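Local coordinates for protein SusD homolog (Bacteroides thetaiotaomicron VPI-5482, PDB 3IV0) that probably binds glycans at the outer membrane of the bacterium as a SusD-family partner of a nutrient importer, its own ligand being unknown, at residues N35-Q40 / F266-N271; M279-F284 / M297-Y302; L322-K327 / E422-G427; I347-Y350 / T354-S357. All coordinates share one frame; numbering follows the deposited sequence.

Interaction 1: N35-Q40 / F266-N271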
loop_
_atom_site.group_PDB
_atom_site.type_symbol
_atom_site.label_atom_id
_atom_site.label_comp_id
_atom_site.label_asym_id
_atom_site.label_seq_id
_atom_site.Cartn_x
_atom_site.Cartn_y
_atom_site.Cartn_z
ATOM N N ASN A 35 -3.639 6.339 -11.480
ATOM C CA ASN A 35 -2.576 7.056 -12.172
ATOM C C ASN A 35 -1.450 7.474 -11.247
ATOM O O ASN A 35 -0.274 7.376 -11.637
ATOM C CB ASN A 35 -3.150 8.266 -12.921
ATOM C CG ASN A 35 -3.853 7.880 -14.197
ATOM O OD1 ASN A 35 -3.594 6.843 -14.768
ATOM N ND2 ASN A 35 -4.755 8.762 -14.644
ATOM N N ALA A 36 -1.805 7.960 -10.058
ATOM C CA ALA A 36 -0.808 8.447 -9.102
ATOM C C ALA A 36 0.071 7.340 -8.560
ATOM O O ALA A 36 1.222 7.604 -8.167
ATOM C CB ALA A 36 -1.506 9.115 -7.962
ATOM N N THR A 37 -0.448 6.132 -8.471
ATOM C CA THR A 37 0.238 5.038 -7.778
ATOM C C THR A 37 0.909 4.027 -8.680
ATOM O O THR A 37 1.953 3.479 -8.302
ATOM C CB THR A 37 -0.760 4.289 -6.881
ATOM O OG1 THR A 37 -1.891 3.906 -7.655
ATOM C CG2 THR A 37 -1.195 5.136 -5.684
HETATM N N MSE A 38 0.305 3.773 -9.860
HETATM C CA MSE A 38 0.636 2.657 -10.767
HETATM C C MSE A 38 0.773 2.980 -12.238
HETATM O O MSE A 38 1.544 2.299 -12.912
HETATM C CB MSE A 38 -0.407 1.530 -10.626
HETATM C CG MSE A 38 -0.591 0.931 -9.217
HETATM SE SE MSE A 38 0.988 0.057 -8.502
HETATM C CE MSE A 38 1.134 -1.332 -9.842
ATOM N N SER A 39 -0.073 3.859 -12.762
ATOM C CA SER A 39 -0.214 3.962 -14.208
ATOM C C SER A 39 0.525 5.118 -14.832
ATOM O O SER A 39 0.879 5.012 -16.004
ATOM C CB SER A 39 -1.690 3.930 -14.611
ATOM O OG SER A 39 -2.256 2.665 -14.345
ATOM N N GLN A 40 0.746 6.197 -14.093
ATOM C CA GLN A 40 1.527 7.320 -14.604
ATOM C C GLN A 40 2.857 7.486 -13.866
ATOM O O GLN A 40 3.673 8.288 -14.287
ATOM C CB GLN A 40 0.705 8.624 -14.553
ATOM C CG GLN A 40 -0.503 8.634 -15.537
ATOM C CD GLN A 40 -1.401 9.921 -15.520
ATOM O OE1 GLN A 40 -1.494 10.662 -14.536
ATOM N NE2 GLN A 40 -2.103 10.147 -16.632
ATOM N N PHE A 266 -8.645 -3.967 -0.357
ATOM C CA PHE A 266 -8.729 -2.867 -1.332
ATOM C C PHE A 266 -7.687 -3.130 -2.373
ATOM O O PHE A 266 -6.528 -3.458 -2.047
ATOM C CB PHE A 266 -8.593 -1.463 -0.723
ATOM C CG PHE A 266 -8.851 -0.393 -1.732
ATOM C CD1 PHE A 266 -10.129 -0.286 -2.276
ATOM C CD2 PHE A 266 -7.846 0.363 -2.264
ATOM C CE1 PHE A 266 -10.381 0.616 -3.285
ATOM C CE2 PHE A 266 -8.096 1.261 -3.290
ATOM C CZ PHE A 266 -9.375 1.372 -3.803
ATOM N N GLU A 267 -8.052 -2.934 -3.634
ATOM C CA GLU A 267 -7.204 -3.206 -4.793
ATOM C C GLU A 267 -7.352 -2.099 -5.816
ATOM O O GLU A 267 -8.416 -1.507 -5.923
ATOM C CB GLU A 267 -7.593 -4.560 -5.422
ATOM C CG GLU A 267 -7.734 -5.662 -4.400
ATOM C CD GLU A 267 -8.271 -6.963 -4.967
ATOM O OE1 GLU A 267 -8.559 -7.044 -6.179
ATOM O OE2 GLU A 267 -8.435 -7.895 -4.147
ATOM N N ILE A 268 -6.269 -1.834 -6.535
ATOM C CA ILE A 268 -6.254 -0.936 -7.676
ATOM C C ILE A 268 -6.435 -1.794 -8.911
ATOM O O ILE A 268 -5.715 -2.769 -9.114
ATOM C CB ILE A 268 -4.907 -0.167 -7.749
ATOM C CG1 ILE A 268 -4.654 0.673 -6.488
ATOM C CG2 ILE A 268 -4.881 0.768 -8.976
ATOM C CD1 ILE A 268 -3.180 1.066 -6.240
ATOM N N ALA A 269 -7.421 -1.471 -9.755
ATOM C CA ALA A 269 -7.802 -2.314 -10.855
ATOM C C ALA A 269 -6.833 -2.221 -12.026
ATOM O O ALA A 269 -6.476 -1.129 -12.463
ATOM C CB ALA A 269 -9.228 -1.898 -11.339
ATOM N N GLN A 270 -6.414 -3.380 -12.526
ATOM C CA GLN A 270 -5.786 -3.484 -13.832
ATOM C C GLN A 270 -6.737 -4.250 -14.739
ATOM O O GLN A 270 -7.390 -5.201 -14.319
ATOM C CB GLN A 270 -4.436 -4.228 -13.773
ATOM C CG GLN A 270 -3.450 -3.715 -14.790
ATOM C CD GLN A 270 -2.119 -4.421 -14.818
ATOM O OE1 GLN A 270 -1.888 -5.446 -14.139
ATOM N NE2 GLN A 270 -1.236 -3.889 -15.596
ATOM N N ASN A 271 -6.810 -3.819 -15.974
ATOM C CA ASN A 271 -7.629 -4.523 -16.961
ATOM C C ASN A 271 -6.979 -4.344 -18.336
ATOM O O ASN A 271 -7.258 -3.375 -19.064
ATOM C CB ASN A 271 -9.076 -4.056 -16.896
ATOM C CG ASN A 271 -10.000 -4.954 -17.677
ATOM O OD1 ASN A 271 -9.578 -5.565 -18.646
ATOM N ND2 ASN A 271 -11.251 -5.071 -17.231
#
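Ile268 meets Thr37 and Met38 through a single methyl group, CD1, which touches both of these successive side chains of the helix end. Just before it the chain turns a corner at Phe266, and this residue and Glu267 look to other parts of the protein, Phe266 packing on Tyr30 and Glu267 on Ile363. At Ile268 the side chain swings to the helix. With CG1 anti to the carbonyl carbon (chi1 -60°) and the chain extended beyond it (chi2 160°), CD1 is carried out to 3.4 Å from Thr37 OG1. That is a van der Waals contact of a methyl with a hydroxyl whose polar needs are met within its own helix, by Phe33 O and weakly by Arg34 O. The same CD1 lies 3.9 Å from CG of Met38, a selenomethionine. This CG, set beside the backbone N by chi1 -58°, is the atom touched; the chain then bends at chi2 and chi3. Both side chains run slantwise to that of Ile268. All three residues are buried, and the patch is small, 105 Å² in total. After Ile268 the chain moves off, Ala269 O taking a bond from Arg34. The helix finishes here with a wide pi-type turn, Gln40 N reaching Asn35 O at 2.9 Å. The contact thus joins the C-terminal end of helix 19-39 to strand 264-268, which pairs antiparallel with strand 362-366, while helix 93-108 packs on Thr37 through Phe95.

Interaction 2: M279-F284 / M297-Y302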
loop_
_atom_site.group_PDB
_atom_site.type_symbol
_atom_site.label_atom_id
_atom_site.label_comp_id
_atom_site.label_asym_id
_atom_site.label_seq_id
_atom_site.Cartn_x
_atom_site.Cartn_y
_atom_site.Cartn_z
HETATM N N MSE A 279 2.070 0.813 -15.509
HETATM C CA MSE A 279 3.416 0.825 -16.041
HETATM C C MSE A 279 4.128 -0.453 -15.655
HETATM O O MSE A 279 4.005 -0.917 -14.519
HETATM C CB MSE A 279 4.187 1.978 -15.455
HETATM C CG MSE A 279 3.801 3.274 -15.979
HETATM SE SE MSE A 279 4.728 4.764 -15.133
HETATM C CE MSE A 279 6.425 4.277 -15.574
HETATM N N MSE A 280 4.878 -1.024 -16.580
HETATM C CA MSE A 280 5.658 -2.183 -16.291
HETATM C C MSE A 280 6.535 -1.962 -15.043
HETATM O O MSE A 280 6.584 -2.813 -14.147
HETATM C CB MSE A 280 6.514 -2.493 -17.506
HETATM C CG MSE A 280 7.288 -3.709 -17.340
HETATM SE SE MSE A 280 8.019 -4.386 -18.993
HETATM C CE MSE A 280 6.792 -4.516 -19.688
ATOM N N ASN A 281 7.204 -0.821 -14.987
ATOM C CA ASN A 281 8.145 -0.514 -13.911
ATOM C C ASN A 281 7.436 -0.246 -12.571
ATOM O O ASN A 281 8.049 -0.219 -11.522
ATOM C CB ASN A 281 9.031 0.671 -14.330
ATOM C CG ASN A 281 10.263 0.862 -13.484
ATOM O OD1 ASN A 281 10.943 -0.098 -13.016
ATOM N ND2 ASN A 281 10.602 2.100 -13.312
ATOM N N ALA A 282 6.133 -0.010 -12.633
ATOM C CA ALA A 282 5.300 0.160 -11.442
ATOM C C ALA A 282 4.890 -1.141 -10.769
ATOM O O ALA A 282 4.456 -1.155 -9.605
ATOM C CB ALA A 282 4.020 0.939 -11.777
ATOM N N LYS A 283 4.985 -2.245 -11.513
ATOM C CA LYS A 283 4.575 -3.556 -11.028
ATOM C C LYS A 283 5.793 -4.267 -10.462
ATOM O O LYS A 283 6.705 -4.662 -11.210
ATOM C CB LYS A 283 3.945 -4.368 -12.152
ATOM C CG LYS A 283 2.624 -3.748 -12.604
ATOM C CD LYS A 283 1.921 -4.567 -13.670
ATOM C CE LYS A 283 2.417 -4.217 -15.045
ATOM N NZ LYS A 283 1.515 -4.787 -16.119
ATOM N N PHE A 284 5.786 -4.484 -9.158
ATOM C CA PHE A 284 6.889 -5.179 -8.513
ATOM C C PHE A 284 7.258 -6.450 -9.252
ATOM O O PHE A 284 8.457 -6.712 -9.550
ATOM C CB PHE A 284 6.472 -5.511 -7.071
ATOM C CG PHE A 284 7.479 -6.321 -6.284
ATOM C CD1 PHE A 284 8.511 -5.686 -5.629
ATOM C CD2 PHE A 284 7.377 -7.696 -6.187
ATOM C CE1 PHE A 284 9.430 -6.397 -4.869
ATOM C CE2 PHE A 284 8.309 -8.405 -5.423
ATOM C CZ PHE A 284 9.341 -7.732 -4.794
HETATM N N MSE A 297 17.809 -11.330 -17.345
HETATM C CA MSE A 297 17.867 -11.086 -15.892
HETATM C C MSE A 297 16.811 -10.032 -15.546
HETATM O O MSE A 297 16.436 -9.230 -16.396
HETATM C CB MSE A 297 19.262 -10.623 -15.436
HETATM C CG MSE A 297 19.704 -9.263 -15.995
HETATM SE SE MSE A 297 21.655 -9.015 -16.240
HETATM C CE MSE A 297 21.559 -7.482 -17.391
ATOM N N PRO A 298 16.317 -10.043 -14.294
ATOM C CA PRO A 298 15.364 -9.001 -13.869
ATOM C C PRO A 298 16.009 -7.661 -13.644
ATOM O O PRO A 298 17.207 -7.501 -13.774
ATOM C CB PRO A 298 14.833 -9.522 -12.538
ATOM C CG PRO A 298 15.348 -10.889 -12.360
ATOM C CD PRO A 298 16.602 -10.989 -13.209
ATOM N N LEU A 299 15.211 -6.677 -13.238
ATOM C CA LEU A 299 15.759 -5.384 -12.873
ATOM C C LEU A 299 16.648 -5.448 -11.630
ATOM O O LEU A 299 17.713 -4.834 -11.575
ATOM C CB LEU A 299 14.600 -4.393 -12.628
ATOM C CG LEU A 299 15.015 -2.984 -12.243
ATOM C CD1 LEU A 299 15.555 -2.271 -13.455
ATOM C CD2 LEU A 299 13.807 -2.194 -11.689
ATOM N N PHE A 300 16.197 -6.163 -10.600
ATOM C CA PHE A 300 16.937 -6.256 -9.350
ATOM C C PHE A 300 16.644 -7.545 -8.615
ATOM O O PHE A 300 15.715 -8.265 -8.934
ATOM C CB PHE A 300 16.688 -5.042 -8.419
ATOM C CG PHE A 300 15.262 -4.901 -7.910
ATOM C CD1 PHE A 300 14.801 -5.644 -6.814
ATOM C CD2 PHE A 300 14.405 -3.999 -8.482
ATOM C CE1 PHE A 300 13.513 -5.493 -6.327
ATOM C CE2 PHE A 300 13.103 -3.857 -8.011
ATOM C CZ PHE A 300 12.664 -4.586 -6.935
ATOM N N CYS A 301 17.473 -7.807 -7.618
ATOM C CA CYS A 301 17.259 -8.924 -6.727
ATOM C C CYS A 301 17.532 -8.544 -5.281
ATOM O O CYS A 301 18.247 -7.602 -4.988
ATOM C CB CYS A 301 18.134 -10.129 -7.124
ATOM S SG CYS A 301 19.916 -9.896 -6.988
ATOM N N TYR A 302 16.965 -9.349 -4.391
ATOM C CA TYR A 302 17.149 -9.217 -2.956
ATOM C C TYR A 302 18.383 -9.972 -2.497
ATOM O O TYR A 302 18.667 -11.063 -3.002
ATOM C CB TYR A 302 15.941 -9.818 -2.225
ATOM C CG TYR A 302 14.732 -8.889 -2.229
ATOM C CD1 TYR A 302 13.908 -8.836 -3.327
ATOM C CD2 TYR A 302 14.498 -8.034 -1.177
ATOM C CE1 TYR A 302 12.814 -7.985 -3.349
ATOM C CE2 TYR A 302 13.388 -7.161 -1.196
ATOM C CZ TYR A 302 12.574 -7.168 -2.288
ATOM O OH TYR A 302 11.486 -6.326 -2.346
#
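Asn281 and Phe284 reach across to Leu299, Phe300 and Tyr302, joining a 3-10 turn at 280-282 to the short strand 300-302, one half of a two-stranded antiparallel sheet with strand 55-57. The turn is set by backbone bonds, Ala282 N to Met279 O at 3.0 Å and Lys283 N to Met280 O at 3.1 Å. Within it Asn281 extends its amide toward Leu299, whose methyl CD2 touches the amide end with the two side chains at about a right angle; Tyr64 of helix 63-69 borders both. Lys283 takes no part here; its NZ bonds to Thr356 OG1. Phe284, just after the 3-10 turn, makes the larger part of the contact. Its CG stands anti to the backbone N (chi1 176°), which sends the ring out to the two aromatic side chains of the strand. Phe300 receives it loosely: CE1 of Phe284 comes to the edge of the Phe300 ring, 4.2 Å from CZ. Tyr302 comes from the opposite direction and is met more closely. Phe284 and Tyr302 meet edge to edge, neither ring lying over the face of the other, and CZ of Phe284 is 3.8 Å from Tyr302 CE1. Tyr302 CE1 also lies in the plane of the Phe300 ring, at its edge, so three aromatic groups share one buried cluster, bordered by Thr45, Asp49 and Met50 of helix 43-50. Where the cluster is tightest, the phenol oxygen OH of Tyr302 lies near the plane of the Phe284 ring, 3.3 Å from its CE1.

Interaction 3: L322-K327 / E422-G427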
loop_
_atom_site.group_PDB
_atom_site.type_symbol
_atom_site.label_atom_id
_atom_site.label_comp_id
_atom_site.label_asym_id
_atom_site.label_seq_id
_atom_site.Cartn_x
_atom_site.Cartn_y
_atom_site.Cartn_z
ATOM N N LEU A 322 6.848 -21.555 -3.095
ATOM C CA LEU A 322 5.816 -21.081 -4.014
ATOM C C LEU A 322 6.046 -19.675 -4.501
ATOM O O LEU A 322 5.521 -19.318 -5.556
ATOM C CB LEU A 322 4.439 -21.178 -3.371
ATOM C CG LEU A 322 3.932 -22.582 -3.113
ATOM C CD1 LEU A 322 2.727 -22.598 -2.201
ATOM C CD2 LEU A 322 3.559 -23.290 -4.437
ATOM N N TRP A 323 6.773 -18.879 -3.752
ATOM C CA TRP A 323 6.938 -17.474 -4.103
ATOM C C TRP A 323 8.305 -17.149 -4.653
ATOM O O TRP A 323 8.490 -16.090 -5.240
ATOM C CB TRP A 323 6.631 -16.580 -2.915
ATOM C CG TRP A 323 5.202 -16.570 -2.511
ATOM C CD1 TRP A 323 4.177 -17.173 -3.132
ATOM C CD2 TRP A 323 4.643 -15.823 -1.419
ATOM N NE1 TRP A 323 2.993 -16.904 -2.466
ATOM C CE2 TRP A 323 3.265 -16.073 -1.413
ATOM C CE3 TRP A 323 5.183 -15.001 -0.435
ATOM C CZ2 TRP A 323 2.416 -15.492 -0.480
ATOM C CZ3 TRP A 323 4.330 -14.410 0.477
ATOM C CH2 TRP A 323 2.974 -14.690 0.465
ATOM N N PHE A 324 9.266 -18.059 -4.484
ATOM C CA PHE A 324 10.629 -17.819 -4.917
ATOM C C PHE A 324 11.099 -18.986 -5.769
ATOM O O PHE A 324 10.566 -20.098 -5.680
ATOM C CB PHE A 324 11.588 -17.631 -3.732
ATOM C CG PHE A 324 11.219 -16.489 -2.849
ATOM C CD1 PHE A 324 10.310 -16.670 -1.825
ATOM C CD2 PHE A 324 11.806 -15.246 -3.021
ATOM C CE1 PHE A 324 9.944 -15.617 -1.025
ATOM C CE2 PHE A 324 11.433 -14.166 -2.194
ATOM C CZ PHE A 324 10.520 -14.374 -1.195
ATOM N N ASP A 325 12.096 -18.726 -6.604
ATOM C CA ASP A 325 12.778 -19.826 -7.306
ATOM C C ASP A 325 13.846 -20.474 -6.408
ATOM O O ASP A 325 14.054 -20.120 -5.244
ATOM C CB ASP A 325 13.313 -19.334 -8.655
ATOM C CG ASP A 325 14.541 -18.440 -8.535
ATOM O OD1 ASP A 325 15.181 -18.357 -7.481
ATOM O OD2 ASP A 325 14.890 -17.779 -9.552
ATOM N N GLU A 326 14.497 -21.494 -6.946
ATOM C CA GLU A 326 15.418 -22.286 -6.139
ATOM C C GLU A 326 16.692 -21.531 -5.754
ATOM O O GLU A 326 17.414 -21.941 -4.852
ATOM C CB GLU A 326 15.733 -23.601 -6.865
ATOM C CG GLU A 326 16.315 -24.672 -5.983
ATOM C CD GLU A 326 16.290 -26.040 -6.652
ATOM O OE1 GLU A 326 15.259 -26.744 -6.537
ATOM O OE2 GLU A 326 17.300 -26.399 -7.294
ATOM N N LYS A 327 16.933 -20.370 -6.379
ATOM C CA LYS A 327 18.080 -19.542 -6.068
ATOM C C LYS A 327 17.768 -18.457 -5.036
ATOM O O LYS A 327 18.513 -17.516 -4.868
ATOM C CB LYS A 327 18.604 -18.890 -7.346
ATOM C CG LYS A 327 19.018 -19.911 -8.398
ATOM C CD LYS A 327 19.070 -19.312 -9.798
ATOM C CE LYS A 327 17.709 -19.319 -10.506
ATOM N NZ LYS A 327 17.503 -20.532 -11.358
ATOM N N GLU A 422 5.007 -12.170 4.596
ATOM C CA GLU A 422 3.709 -12.311 3.967
ATOM C C GLU A 422 3.461 -11.276 2.872
ATOM O O GLU A 422 2.881 -11.599 1.834
ATOM C CB GLU A 422 2.618 -12.208 5.021
ATOM C CG GLU A 422 1.223 -12.385 4.505
ATOM C CD GLU A 422 0.958 -13.755 3.950
ATOM O OE1 GLU A 422 1.653 -14.742 4.318
ATOM O OE2 GLU A 422 0.030 -13.915 3.130
ATOM N N LEU A 423 3.947 -10.050 3.078
ATOM C CA LEU A 423 3.589 -8.939 2.208
ATOM C C LEU A 423 4.669 -8.475 1.274
ATOM O O LEU A 423 4.519 -7.464 0.590
ATOM C CB LEU A 423 3.085 -7.773 3.034
ATOM C CG LEU A 423 1.905 -8.061 3.955
ATOM C CD1 LEU A 423 1.574 -6.859 4.866
ATOM C CD2 LEU A 423 0.624 -8.482 3.198
ATOM N N ILE A 424 5.718 -9.270 1.129
ATOM C CA ILE A 424 6.794 -8.882 0.248
ATOM C C ILE A 424 6.269 -8.585 -1.144
ATOM O O ILE A 424 5.521 -9.354 -1.719
ATOM C CB ILE A 424 7.926 -9.970 0.231
ATOM C CG1 ILE A 424 9.117 -9.412 -0.566
ATOM C CG2 ILE A 424 7.436 -11.337 -0.303
ATOM C CD1 ILE A 424 10.412 -10.247 -0.387
ATOM N N GLY A 425 6.681 -7.443 -1.680
ATOM C CA GLY A 425 6.275 -7.042 -3.023
ATOM C C GLY A 425 4.935 -6.334 -3.118
ATOM O O GLY A 425 4.523 -6.007 -4.223
ATOM N N GLU A 426 4.264 -6.075 -1.983
ATOM C CA GLU A 426 2.947 -5.446 -1.979
ATOM C C GLU A 426 2.977 -3.983 -1.527
ATOM O O GLU A 426 1.919 -3.385 -1.332
ATOM C CB GLU A 426 1.956 -6.263 -1.139
ATOM C CG GLU A 426 1.730 -7.670 -1.729
ATOM C CD GLU A 426 0.917 -8.557 -0.839
ATOM O OE1 GLU A 426 -0.247 -8.219 -0.531
ATOM O OE2 GLU A 426 1.406 -9.630 -0.435
ATOM N N GLY A 427 4.141 -3.404 -1.337
ATOM C CA GLY A 427 4.249 -1.976 -1.072
ATOM C C GLY A 427 4.155 -1.572 0.378
ATOM O O GLY A 427 3.899 -0.392 0.648
#
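Trp323 packs its six-membered ring against Glu422 and Ile424, where helix 408-422 gives way to a type II beta turn from Leu423 to Glu426 in the SusD family region. The turn is closed by Glu426 N bonding to Leu423 O and has Gly425 at a backbone shape suited to glycine. The close part of the contact is at Trp323: CH2 and CZ3 each lie 3.4 Å from Glu422 O, which approaches the indole obliquely and is hydrogen-bonded to Lys343. The Glu422 chain folds back at chi2 (64°), bringing OE2 to 4.0 Å from the same CH2, with carboxylate and indole planes 60° apart. That buried carboxylate is heavily compensated by salt bridges, OE1 to Arg319 and OE2 to Arg366 and Arg398, which would favour its charged form. Trp323 NE1 bonds to Ser253, and Lys343 makes a cation-pi contact with the indole. Packing is slacker around Ile424, whose two branches diverge: CG2 lies 4.3 Å from Trp323 CE3, and CD1 meets the edge of the Phe324 ring. Beyond Phe324 the segment leaves the contact altogether and heads for solvent, Glu326 and Lys327 being exposed. Asp325 makes an Asx turn there, its OD1 accepting from Lys327 N at 2.9 Å, with the donor 50° out of the carboxylate plane.

Interaction 4: I347-Y350 / T354-S357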
loop_
_atom_site.group_PDB
_atom_site.type_symbol
_atom_site.label_atom_id
_atom_site.label_comp_id
_atom_site.label_asym_id
_atom_site.label_seq_id
_atom_site.Cartn_x
_atom_site.Cartn_y
_atom_site.Cartn_z
ATOM N N ILE A 347 0.546 -14.239 -15.909
ATOM C CA ILE A 347 1.235 -13.755 -17.081
ATOM C C ILE A 347 0.250 -13.502 -18.229
ATOM O O ILE A 347 -0.685 -14.279 -18.409
ATOM C CB ILE A 347 2.289 -14.799 -17.499
ATOM C CG1 ILE A 347 3.366 -14.960 -16.409
ATOM C CG2 ILE A 347 2.928 -14.393 -18.808
ATOM C CD1 ILE A 347 4.014 -16.360 -16.389
ATOM N N ASP A 348 0.439 -12.414 -18.969
ATOM C CA ASP A 348 -0.433 -12.133 -20.099
ATOM C C ASP A 348 0.284 -11.210 -21.050
ATOM O O ASP A 348 1.326 -10.646 -20.742
ATOM C CB ASP A 348 -1.738 -11.517 -19.594
ATOM C CG ASP A 348 -2.883 -11.626 -20.580
ATOM O OD1 ASP A 348 -2.680 -12.157 -21.698
ATOM O OD2 ASP A 348 -3.987 -11.162 -20.221
ATOM N N THR A 349 -0.260 -11.104 -22.259
ATOM C CA THR A 349 0.298 -10.222 -23.262
ATOM C C THR A 349 -0.691 -9.135 -23.642
ATOM O O THR A 349 -1.901 -9.314 -23.509
ATOM C CB THR A 349 0.670 -11.014 -24.505
ATOM O OG1 THR A 349 -0.513 -11.622 -25.024
ATOM C CG2 THR A 349 1.675 -12.087 -24.152
ATOM N N TYR A 350 -0.181 -7.998 -24.086
ATOM C CA TYR A 350 -1.046 -6.943 -24.599
ATOM C C TYR A 350 -0.341 -6.158 -25.703
ATOM O O TYR A 350 0.846 -6.371 -25.972
ATOM C CB TYR A 350 -1.483 -6.016 -23.468
ATOM C CG TYR A 350 -0.357 -5.327 -22.746
ATOM C CD1 TYR A 350 0.257 -5.918 -21.639
ATOM C CD2 TYR A 350 0.108 -4.100 -23.177
ATOM C CE1 TYR A 350 1.289 -5.280 -20.979
ATOM C CE2 TYR A 350 1.131 -3.463 -22.539
ATOM C CZ TYR A 350 1.721 -4.045 -21.435
ATOM O OH TYR A 350 2.741 -3.377 -20.807
ATOM N N THR A 354 3.662 -7.362 -26.075
ATOM C CA THR A 354 4.283 -7.022 -24.797
ATOM C C THR A 354 3.792 -7.945 -23.696
ATOM O O THR A 354 2.588 -8.104 -23.479
ATOM C CB THR A 354 3.961 -5.598 -24.374
ATOM O OG1 THR A 354 4.281 -4.694 -25.437
ATOM C CG2 THR A 354 4.738 -5.223 -23.124
ATOM N N ILE A 355 4.736 -8.519 -22.977
ATOM C CA ILE A 355 4.420 -9.452 -21.915
ATOM C C ILE A 355 4.486 -8.763 -20.548
ATOM O O ILE A 355 5.415 -8.023 -20.280
ATOM C CB ILE A 355 5.403 -10.647 -21.906
ATOM C CG1 ILE A 355 5.458 -11.328 -23.278
ATOM C CG2 ILE A 355 5.005 -11.666 -20.853
ATOM C CD1 ILE A 355 6.549 -12.374 -23.340
ATOM N N THR A 356 3.490 -9.038 -19.704
ATOM C CA THR A 356 3.626 -8.715 -18.284
ATOM C C THR A 356 3.545 -9.990 -17.479
ATOM O O THR A 356 2.794 -10.918 -17.792
ATOM C CB THR A 356 2.541 -7.716 -17.794
ATOM O OG1 THR A 356 2.710 -7.447 -16.392
ATOM C CG2 THR A 356 1.165 -8.244 -18.005
ATOM N N SER A 357 4.288 -9.996 -16.390
ATOM C CA SER A 357 4.219 -11.114 -15.467
ATOM C C SER A 357 3.071 -11.018 -14.489
ATOM O O SER A 357 2.815 -11.967 -13.755
ATOM C CB SER A 357 5.531 -11.280 -14.694
ATOM O OG SER A 357 5.705 -10.216 -13.745
#
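A beta hairpin is formed here by strands 348-350 and 354-356, and four backbone hydrogen bonds tie the antiparallel strands, two at Asp348-Thr356 and two at Tyr350-Thr354. Both are hydrogen-bonded pairs, and Thr349 with Ile355 between them is the non-hydrogen-bonded one. Asp348 N gives to Thr356 O at 3.0 Å, and Thr356 N returns to Asp348 O at 2.9 Å. Nearer the turn, Tyr350 N reaches Thr354 O at 2.8 Å, whereas the bond from Thr354 N to Tyr350 O is more bent, 130° at the hydrogen. Tyr350 has its CG between the backbone N and the carbonyl carbon (chi1 60°), which lays the ring across the neighbouring strand. Thr354 CB sits over one ring face, 4.1 Å from the centroid, in a CH-pi contact, and Thr354 CG2 reaches the Tyr350 OH. Thr356 CG2 meets the same ring at its edge. On the other face of the hairpin Thr349 CG2 touches Ile355 CG1. Just before the strand, Ile347 runs beside Ile355, their CG2 methyls 4.0 Å apart. Asp348 OD1 folds back to accept from Thr349 N. At the end of the second strand Thr356 OG1 bonds to Asp286 and Lys283, and just beyond it Ser357 OG bonds to Asp286 and Ser285, beside helix 284-287, while Tyr350 packs on the loop residues Ile272 and Ile277 that follow strand 264-268.

Overall arrangement
Interaction 2 occupies the middle of the set, touching all three others. Its segment 279-284 follows strand 264-268 of interaction 1, and Met38 O is bonded to Met279 N; their centres are about 16 Å apart. Phe284 packs on Gly425 of interaction 3, about 13 Å centre to centre, and Lys283 bonds to Thr356 of interaction 4, with about 14 Å between centres. Interactions 3 and 4 do not touch, their nearest atoms being about 10 Å apart, although the hairpin falls within the sequence between the two segments of interaction 3. In this mainly helical chain, the contacts therefore connect N-terminal helix 19-39 through short strands and loops to the turn after helix 408-422.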